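Local coordinates for protein probable N-glycosylase/DNA lyase (Thermotoga maritima, PDB 3N0U) that belongs to the helix-hairpin-helix superfamily of DNA glycosylases and is built mainly of helices, with no strands, at residues Ala61-Glu66 with Arg92-Arg97; Glu53-Val58 with Glu104-Asn109; Glu21-Glu26 with Asp206-Tyr211. One frame throughout, in Å; residues are numbered along the deposited sequence.

Interaction 1: residues Ala61-Glu66 with Arg92-Arg97; sequences ANWSAE and REVGHR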
# COMPACT_ATOMS: atom_id res chain seq x y z
N ALA A 61 -6.70 5.04 0.23
CA ALA A 61 -6.82 4.81 1.68
C ALA A 61 -8.10 4.11 2.05
O ALA A 61 -8.10 3.21 2.91
CB ALA A 61 -6.71 6.11 2.43
N ASN A 62 -9.20 4.52 1.42
CA ASN A 62 -10.50 3.91 1.62
C ASN A 62 -11.20 3.76 0.27
O ASN A 62 -12.38 4.10 0.13
CB ASN A 62 -11.37 4.76 2.55
CG ASN A 62 -11.07 4.51 4.03
OD1 ASN A 62 -10.29 3.62 4.38
ND2 ASN A 62 -11.71 5.29 4.90
N TRP A 63 -10.45 3.29 -0.71
CA TRP A 63 -10.93 3.12 -2.08
C TRP A 63 -10.17 1.97 -2.71
O TRP A 63 -9.10 1.55 -2.25
CB TRP A 63 -10.62 4.38 -2.89
CG TRP A 63 -11.45 4.67 -4.12
CD1 TRP A 63 -12.75 4.35 -4.34
CD2 TRP A 63 -11.01 5.38 -5.29
NE1 TRP A 63 -13.16 4.82 -5.56
CE2 TRP A 63 -12.11 5.46 -6.16
CE3 TRP A 63 -9.80 5.96 -5.67
CZ2 TRP A 63 -12.03 6.09 -7.39
CZ3 TRP A 63 -9.73 6.60 -6.90
CH2 TRP A 63 -10.84 6.66 -7.74
N SER A 64 -10.69 1.50 -3.82
CA SER A 64 -10.16 0.32 -4.48
C SER A 64 -8.87 0.63 -5.22
O SER A 64 -8.63 1.76 -5.64
CB SER A 64 -11.18 -0.18 -5.49
OG SER A 64 -11.39 0.83 -6.46
N ALA A 65 -8.05 -0.39 -5.39
CA ALA A 65 -6.86 -0.29 -6.21
C ALA A 65 -7.23 0.11 -7.62
O ALA A 65 -6.56 0.92 -8.27
CB ALA A 65 -6.14 -1.60 -6.21
N GLU A 66 -8.33 -0.44 -8.09
CA GLU A 66 -8.83 -0.15 -9.44
C GLU A 66 -9.05 1.35 -9.62
O GLU A 66 -8.64 1.94 -10.63
CB GLU A 66 -10.12 -0.94 -9.66
CG GLU A 66 -10.90 -0.55 -10.90
CD GLU A 66 -12.14 -1.42 -11.10
OE1 GLU A 66 -12.01 -2.66 -11.03
OE2 GLU A 66 -13.23 -0.85 -11.33
N ARG A 92 -12.69 14.26 -8.85
CA ARG A 92 -14.14 14.11 -8.88
C ARG A 92 -14.54 13.36 -10.15
O ARG A 92 -15.37 12.44 -10.11
CB ARG A 92 -14.82 15.49 -8.78
CG ARG A 92 -16.32 15.45 -8.71
CD ARG A 92 -16.89 16.87 -8.48
NE ARG A 92 -16.52 17.44 -7.18
CZ ARG A 92 -15.53 18.32 -6.97
NH1 ARG A 92 -14.79 18.78 -7.97
NH2 ARG A 92 -15.28 18.75 -5.73
N GLU A 93 -13.93 13.75 -11.28
CA GLU A 93 -14.20 13.14 -12.58
C GLU A 93 -13.90 11.63 -12.64
O GLU A 93 -14.61 10.90 -13.33
CB GLU A 93 -13.41 13.87 -13.68
CG GLU A 93 -13.88 15.30 -13.96
CD GLU A 93 -12.97 16.07 -14.92
OE1 GLU A 93 -11.93 15.53 -15.37
OE2 GLU A 93 -13.31 17.24 -15.24
N VAL A 94 -12.86 11.18 -11.94
CA VAL A 94 -12.50 9.76 -11.96
C VAL A 94 -13.21 8.98 -10.86
O VAL A 94 -12.97 7.79 -10.66
CB VAL A 94 -10.97 9.51 -11.87
CG1 VAL A 94 -10.26 10.21 -13.00
CG2 VAL A 94 -10.41 9.94 -10.52
N GLY A 95 -14.09 9.66 -10.13
CA GLY A 95 -14.99 8.98 -9.21
C GLY A 95 -14.59 8.91 -7.75
O GLY A 95 -15.24 8.21 -6.97
N HIS A 96 -13.56 9.63 -7.34
CA HIS A 96 -13.21 9.61 -5.93
C HIS A 96 -14.31 10.23 -5.10
O HIS A 96 -14.88 11.25 -5.49
CB HIS A 96 -11.90 10.34 -5.65
CG HIS A 96 -11.22 9.80 -4.44
ND1 HIS A 96 -11.67 10.08 -3.17
CD2 HIS A 96 -10.20 8.92 -4.30
CE1 HIS A 96 -10.94 9.41 -2.29
NE2 HIS A 96 -10.04 8.69 -2.96
N ARG A 97 -14.62 9.60 -3.98
CA ARG A 97 -15.70 10.07 -3.10
C ARG A 97 -15.34 11.28 -2.25
O ARG A 97 -16.22 11.95 -1.73
CB ARG A 97 -16.17 8.94 -2.18
CG ARG A 97 -16.92 7.84 -2.92
CD ARG A 97 -17.55 6.83 -1.96
NE ARG A 97 -16.54 6.08 -1.21
CZ ARG A 97 -15.93 4.98 -1.65
NH1 ARG A 97 -16.21 4.49 -2.86
NH2 ARG A 97 -15.04 4.36 -0.89
O HOH W 1 -15.65 5.35 -7.34

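Interaction 2: residues Glu53-Val58 with Glu104-Asn109; sequences ELSFCV and EFIVEN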
# COMPACT_ATOMS: atom_id res chain seq x y z
N GLU A 53 3.29 7.78 -6.92
CA GLU A 53 2.96 6.57 -6.17
C GLU A 53 2.48 6.92 -4.77
O GLU A 53 1.56 6.31 -4.25
CB GLU A 53 4.15 5.63 -6.10
CG GLU A 53 3.76 4.21 -5.66
CD GLU A 53 2.87 3.53 -6.69
OE1 GLU A 53 2.79 3.99 -7.85
OE2 GLU A 53 2.20 2.56 -6.31
N LEU A 54 3.11 7.90 -4.13
CA LEU A 54 2.62 8.35 -2.84
C LEU A 54 1.18 8.86 -2.98
O LEU A 54 0.33 8.58 -2.12
CB LEU A 54 3.54 9.46 -2.28
CG LEU A 54 3.15 9.93 -0.89
CD1 LEU A 54 3.37 8.82 0.15
CD2 LEU A 54 3.97 11.17 -0.55
N SER A 55 0.89 9.57 -4.06
CA SER A 55 -0.47 10.07 -4.32
C SER A 55 -1.48 8.94 -4.55
O SER A 55 -2.62 9.02 -4.06
CB SER A 55 -0.47 11.05 -5.49
OG SER A 55 0.41 12.14 -5.20
N PHE A 56 -1.05 7.88 -5.23
CA PHE A 56 -1.88 6.70 -5.40
C PHE A 56 -2.27 6.18 -4.02
O PHE A 56 -3.42 5.82 -3.78
CB PHE A 56 -1.13 5.62 -6.20
CG PHE A 56 -1.77 4.26 -6.15
CD1 PHE A 56 -2.79 3.93 -7.02
CD2 PHE A 56 -1.34 3.31 -5.25
CE1 PHE A 56 -3.38 2.68 -6.97
CE2 PHE A 56 -1.93 2.06 -5.20
CZ PHE A 56 -2.96 1.75 -6.06
N CYS A 57 -1.32 6.16 -3.09
CA CYS A 57 -1.61 5.63 -1.77
C CYS A 57 -2.55 6.56 -0.97
O CYS A 57 -3.38 6.09 -0.19
CB CYS A 57 -0.31 5.34 -1.02
SG CYS A 57 0.65 4.02 -1.79
N VAL A 58 -2.44 7.85 -1.17
CA VAL A 58 -3.39 8.79 -0.58
C VAL A 58 -4.81 8.47 -1.07
O VAL A 58 -5.77 8.45 -0.30
CB VAL A 58 -3.02 10.25 -0.93
CG1 VAL A 58 -4.13 11.20 -0.54
CG2 VAL A 58 -1.71 10.65 -0.25
N GLU A 104 -6.29 18.17 -1.35
CA GLU A 104 -5.60 19.00 -0.39
C GLU A 104 -4.39 18.28 0.20
O GLU A 104 -3.31 18.86 0.34
CB GLU A 104 -6.56 19.45 0.71
CG GLU A 104 -7.57 20.49 0.22
CD GLU A 104 -8.64 20.87 1.22
OE1 GLU A 104 -8.62 20.35 2.35
OE2 GLU A 104 -9.50 21.71 0.87
N PHE A 105 -4.58 17.01 0.54
CA PHE A 105 -3.48 16.19 1.03
C PHE A 105 -2.33 16.14 0.03
O PHE A 105 -1.17 16.34 0.40
CB PHE A 105 -3.92 14.74 1.29
CG PHE A 105 -4.89 14.57 2.42
CD1 PHE A 105 -5.01 15.50 3.43
CD2 PHE A 105 -5.69 13.44 2.46
CE1 PHE A 105 -5.92 15.31 4.46
CE2 PHE A 105 -6.57 13.23 3.49
CZ PHE A 105 -6.70 14.17 4.48
N ILE A 106 -2.66 15.88 -1.23
CA ILE A 106 -1.64 15.72 -2.27
C ILE A 106 -0.87 17.04 -2.45
O ILE A 106 0.38 17.06 -2.53
CB ILE A 106 -2.26 15.20 -3.58
CG1 ILE A 106 -2.69 13.76 -3.37
CG2 ILE A 106 -1.29 15.29 -4.75
CD1 ILE A 106 -3.70 13.25 -4.40
N VAL A 107 -1.60 18.14 -2.55
CA VAL A 107 -0.96 19.43 -2.72
C VAL A 107 0.00 19.71 -1.55
O VAL A 107 1.15 20.15 -1.74
CB VAL A 107 -1.98 20.57 -2.87
CG1 VAL A 107 -1.28 21.91 -2.84
CG2 VAL A 107 -2.74 20.43 -4.18
N GLU A 108 -0.46 19.44 -0.33
CA GLU A 108 0.37 19.67 0.86
C GLU A 108 1.62 18.81 0.84
O GLU A 108 2.69 19.23 1.27
CB GLU A 108 -0.42 19.39 2.14
CG GLU A 108 -1.54 20.36 2.42
CD GLU A 108 -2.36 19.94 3.65
OE1 GLU A 108 -3.18 19.00 3.54
OE2 GLU A 108 -2.16 20.54 4.72
N ASN A 109 1.49 17.60 0.32
CA ASN A 109 2.60 16.66 0.31
C ASN A 109 3.70 17.04 -0.66
O ASN A 109 4.78 16.43 -0.66
CB ASN A 109 2.09 15.25 -0.01
CG ASN A 109 1.39 14.64 1.14
OD1 ASN A 109 1.54 15.08 2.27
ND2 ASN A 109 0.60 13.61 0.88
O HOH W 2 0.95 12.88 -2.29

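Interaction 3: residues Glu21-Glu26 with Asp206-Tyr211; sequences ERIREE and DLYLWY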
# COMPACT_ATOMS: atom_id res chain seq x y z
N GLU A 21 -1.46 -22.07 -0.42
CA GLU A 21 -0.64 -22.98 -1.18
C GLU A 21 -1.33 -23.45 -2.45
O GLU A 21 -0.67 -23.66 -3.45
CB GLU A 21 -0.20 -24.18 -0.36
CG GLU A 21 0.68 -23.83 0.85
CD GLU A 21 2.09 -23.37 0.52
OE1 GLU A 21 2.38 -23.07 -0.64
OE2 GLU A 21 2.91 -23.29 1.47
N ARG A 22 -2.66 -23.57 -2.43
CA ARG A 22 -3.37 -24.02 -3.61
C ARG A 22 -3.39 -22.98 -4.73
O ARG A 22 -3.50 -23.35 -5.90
CB ARG A 22 -4.81 -24.40 -3.29
CG ARG A 22 -4.98 -25.62 -2.40
CD ARG A 22 -6.47 -25.88 -2.17
NE ARG A 22 -6.70 -26.86 -1.12
CZ ARG A 22 -7.16 -26.58 0.10
NH1 ARG A 22 -7.46 -25.33 0.43
NH2 ARG A 22 -7.33 -27.55 0.98
N ILE A 23 -3.27 -21.70 -4.38
CA ILE A 23 -3.25 -20.66 -5.42
C ILE A 23 -1.85 -20.19 -5.73
O ILE A 23 -1.65 -19.39 -6.63
CB ILE A 23 -4.16 -19.44 -5.11
CG1 ILE A 23 -3.84 -18.76 -3.78
CG2 ILE A 23 -5.64 -19.86 -5.12
CD1 ILE A 23 -2.59 -17.92 -3.77
N ARG A 24 -0.86 -20.70 -5.00
CA ARG A 24 0.48 -20.15 -5.10
C ARG A 24 1.07 -20.24 -6.50
O ARG A 24 1.60 -19.27 -7.02
CB ARG A 24 1.40 -20.85 -4.11
CG ARG A 24 2.74 -20.18 -3.96
CD ARG A 24 3.59 -20.97 -2.95
NE ARG A 24 4.70 -20.18 -2.44
CZ ARG A 24 5.18 -20.27 -1.21
NH1 ARG A 24 6.17 -19.47 -0.86
NH2 ARG A 24 4.70 -21.17 -0.34
N GLU A 25 0.95 -21.40 -7.13
CA GLU A 25 1.61 -21.61 -8.42
C GLU A 25 1.02 -20.67 -9.46
O GLU A 25 1.74 -20.07 -10.24
CB GLU A 25 1.43 -23.05 -8.87
CG GLU A 25 2.06 -23.36 -10.21
CD GLU A 25 1.72 -24.76 -10.70
OE1 GLU A 25 1.44 -24.92 -11.91
OE2 GLU A 25 1.73 -25.70 -9.87
N GLU A 26 -0.30 -20.55 -9.46
CA GLU A 26 -0.94 -19.73 -10.47
C GLU A 26 -0.75 -18.24 -10.23
O GLU A 26 -0.73 -17.45 -11.18
CB GLU A 26 -2.43 -20.08 -10.61
CG GLU A 26 -3.34 -19.65 -9.49
CD GLU A 26 -4.69 -20.34 -9.58
OE1 GLU A 26 -5.73 -19.67 -9.43
OE2 GLU A 26 -4.70 -21.57 -9.76
N ASP A 206 1.55 -10.18 0.98
CA ASP A 206 0.35 -9.34 0.83
C ASP A 206 -0.36 -9.59 -0.50
O ASP A 206 -1.59 -9.63 -0.57
CB ASP A 206 0.71 -7.86 0.91
CG ASP A 206 -0.47 -6.96 0.69
OD1 ASP A 206 -1.26 -6.76 1.65
OD2 ASP A 206 -0.60 -6.44 -0.43
N LEU A 207 0.42 -9.73 -1.57
CA LEU A 207 -0.18 -9.95 -2.89
C LEU A 207 -0.81 -11.33 -3.02
O LEU A 207 -1.84 -11.48 -3.67
CB LEU A 207 0.82 -9.72 -4.00
CG LEU A 207 1.35 -8.29 -4.06
CD1 LEU A 207 2.34 -8.20 -5.19
CD2 LEU A 207 0.21 -7.28 -4.25
N TYR A 208 -0.22 -12.33 -2.38
CA TYR A 208 -0.85 -13.64 -2.36
C TYR A 208 -2.17 -13.57 -1.58
O TYR A 208 -3.17 -14.15 -2.00
CB TYR A 208 0.09 -14.70 -1.77
CG TYR A 208 1.22 -15.09 -2.69
CD1 TYR A 208 1.03 -15.99 -3.72
CD2 TYR A 208 2.50 -14.56 -2.53
CE1 TYR A 208 2.07 -16.35 -4.56
CE2 TYR A 208 3.53 -14.91 -3.37
CZ TYR A 208 3.31 -15.81 -4.38
OH TYR A 208 4.30 -16.17 -5.24
N LEU A 209 -2.18 -12.86 -0.45
CA LEU A 209 -3.40 -12.70 0.35
C LEU A 209 -4.51 -12.05 -0.48
O LEU A 209 -5.68 -12.44 -0.43
CB LEU A 209 -3.13 -11.86 1.59
CG LEU A 209 -2.30 -12.52 2.69
CD1 LEU A 209 -2.05 -11.51 3.80
CD2 LEU A 209 -2.97 -13.76 3.24
N TRP A 210 -4.15 -11.04 -1.27
CA TRP A 210 -5.17 -10.36 -2.06
C TRP A 210 -5.67 -11.18 -3.24
O TRP A 210 -6.81 -11.01 -3.67
CB TRP A 210 -4.68 -8.99 -2.52
CG TRP A 210 -5.10 -7.90 -1.59
CD1 TRP A 210 -4.35 -7.31 -0.62
CD2 TRP A 210 -6.38 -7.29 -1.53
NE1 TRP A 210 -5.09 -6.36 0.04
CE2 TRP A 210 -6.34 -6.33 -0.51
CE3 TRP A 210 -7.57 -7.47 -2.26
CZ2 TRP A 210 -7.44 -5.54 -0.19
CZ3 TRP A 210 -8.66 -6.68 -1.94
CH2 TRP A 210 -8.59 -5.73 -0.92
N TYR A 211 -4.84 -12.09 -3.74
CA TYR A 211 -5.25 -12.98 -4.83
C TYR A 211 -6.46 -13.82 -4.41
O TYR A 211 -7.29 -14.16 -5.23
CB TYR A 211 -4.07 -13.87 -5.27
CG TYR A 211 -4.41 -14.75 -6.45
CD1 TYR A 211 -4.25 -14.29 -7.73
CD2 TYR A 211 -4.95 -16.03 -6.27
CE1 TYR A 211 -4.58 -15.08 -8.82
CE2 TYR A 211 -5.27 -16.81 -7.34
CZ TYR A 211 -5.10 -16.33 -8.62
OH TYR A 211 -5.44 -17.09 -9.70
O HOH W 3 5.81 -18.38 -4.36

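Interaction 1: residues Ala61-Glu66 with Arg92-Arg97
W63 and H96 form an edge-to-face (T-shaped) aromatic pair that joins two interhelical turns of the helix-hairpin-helix glycosylase fold: the link from helix 47-59 to helix 65-75 and the link from helix 84-93 to helix 99-109. The imidazole turns its edge to one face of the six-membered ring of the indole, with centroids 4.6 Å apart and planes at 60°. Its CD2 lies over that face, offset toward the rim, 3.3 Å from W63 CE3, and H96 CA adds a CH-pi contact. Both imidazole nitrogens are engaged, NE2 with L59 O and ND1 with Y98 N, which fixes the ring's rotation. Helix 84-93 ends in a Schellman motif at G95, whose N bonds back to R92 O, and this turn brings the backbone round the far end of the indole: V94 O sits at its edge, 3.8 Å from W63 CH2. R97 NH2 lies 2.9 Å from N62 O. The guanidinium plane stands 84° from that of the indole, and R97 NH1 is 3.8 Å from W63 CD1. In the plane of the indole, one water accepts from W63 NE1 at 3.1 Å and donates to G95 O at 2.9 Å.

Interaction 2: residues Glu53-Val58 with Glu104-Asn109
V58 points its two methyls at different partners on the facing helix. With CG1 anti to the backbone N (chi1 169°), that branch reaches F105 and I106, 4.0 Å from F105 CB and 4.1 Å from I106 CG1; it lies near the plane of the F105 ring, at the edge. The other branch meets N109 tip to tip, V58 CG2 lying 3.9 Å from N109 ND2. Three residues before V58, S55 meets I106: I106 CG2 comes within 3.6 Å of S55 OG, and CD1 lies beside S55 CB. Here the backbones draw nearest, S55 CA and I106 CA being 6.1 Å apart. The short helix segments run nearly antiparallel, at 151° with axes 10.1 Å apart, a packing of helices 47-59 and 99-109 in the helical bundle of this superfamily. One turn before V58, L54 adds a looser contact from CD2 toward the N109 amide. V58 touches I138 and F105 touches K136 in the loop between helices 124-134 and 140-148, probably the hairpin of the motif. S55 OG bonds to F51 O within its own helix and accepts from a water at 3.1 Å; that water accepts from N109 ND2 at 3.3 Å, while N109 OD1 bonds to K136 N. Across the pair apolar carbons meet each other and the polar ends of S55 and N109, while the hydrogen-bonded link goes through one water.

Interaction 3: residues Glu21-Glu26 with Asp206-Tyr211
I23 supplies the apolar part of the contact by lying beside Y211 and reaching the edge of Y208. The I23 and Y211 side chains slide past each other in opposite directions: I23 CB is 3.6 Å from Y211 CE2, and CG2 lies close to the same ring atom. I23 CD1 continues between the two tyrosines, touching Y211 CD2 and approaching the rim of Y208 at CD1. Y208 is met at its edge again by R24, whose carbonyl O lies in the ring plane and whose CG is 3.9 Å from Y208 CE1.

One direct hydrogen bond spans the segments. Y211 OH donates to E26 OE1 at 2.6 Å; E26 OE1 accepts with its anti lone pair, on the side away from the other carboxylate oxygen. The carboxylate and ring planes stand at 86° and the two side chains cross at about a right angle. E26 CG sits between the backbone N and the carbonyl carbon (chi1 72°), the crowded position, and packs against the hydroxyl, 3.3 Å from Y211 OH.

These contacts fasten the long N-terminal helix 13-44 to the C-terminal helix 202-214, thus bringing together parts of the all-helical helix-hairpin-helix glycosylase fold that lie far apart in sequence. The segment axes pass 10.1 Å apart at 106°, and A27, K28 and V31 extend the packing along the first helix.

The charged and water-mediated interactions centre on R24. Its NE donates to a water at 2.9 Å that in turn donates to Y208 OH at 2.8 Å. R24 NH2 forms a salt bridge with E21 OE1, approaching on the syn side but out of the carboxylate plane, and also bonds to F198 O; NH1 is paired with E200, while the F198 ring makes a cation-pi contact with the guanidinium.

In the fold
Interactions 1 and 2 are neighbours, with centres about 13 Å apart, and they touch directly where A65 O packs 3.9 Å from F56 CE1. They tie the same two pairs of consecutive helices: interaction 2 joins helices 47-59 and 99-109, and interaction 1 joins the turns at their ends. Interaction 2 is the nearer to the sodium ion, which is held by V132, A135 and I138, consistent with the hairpin of the helix-hairpin-helix motif: the N109 side chain is about 7 Å from the ion, that of N62 about 14 Å. Interaction 3 lies apart, its centre about 25 Å from that of interaction 1 and 29 Å from that of interaction 2, across the chain's centre.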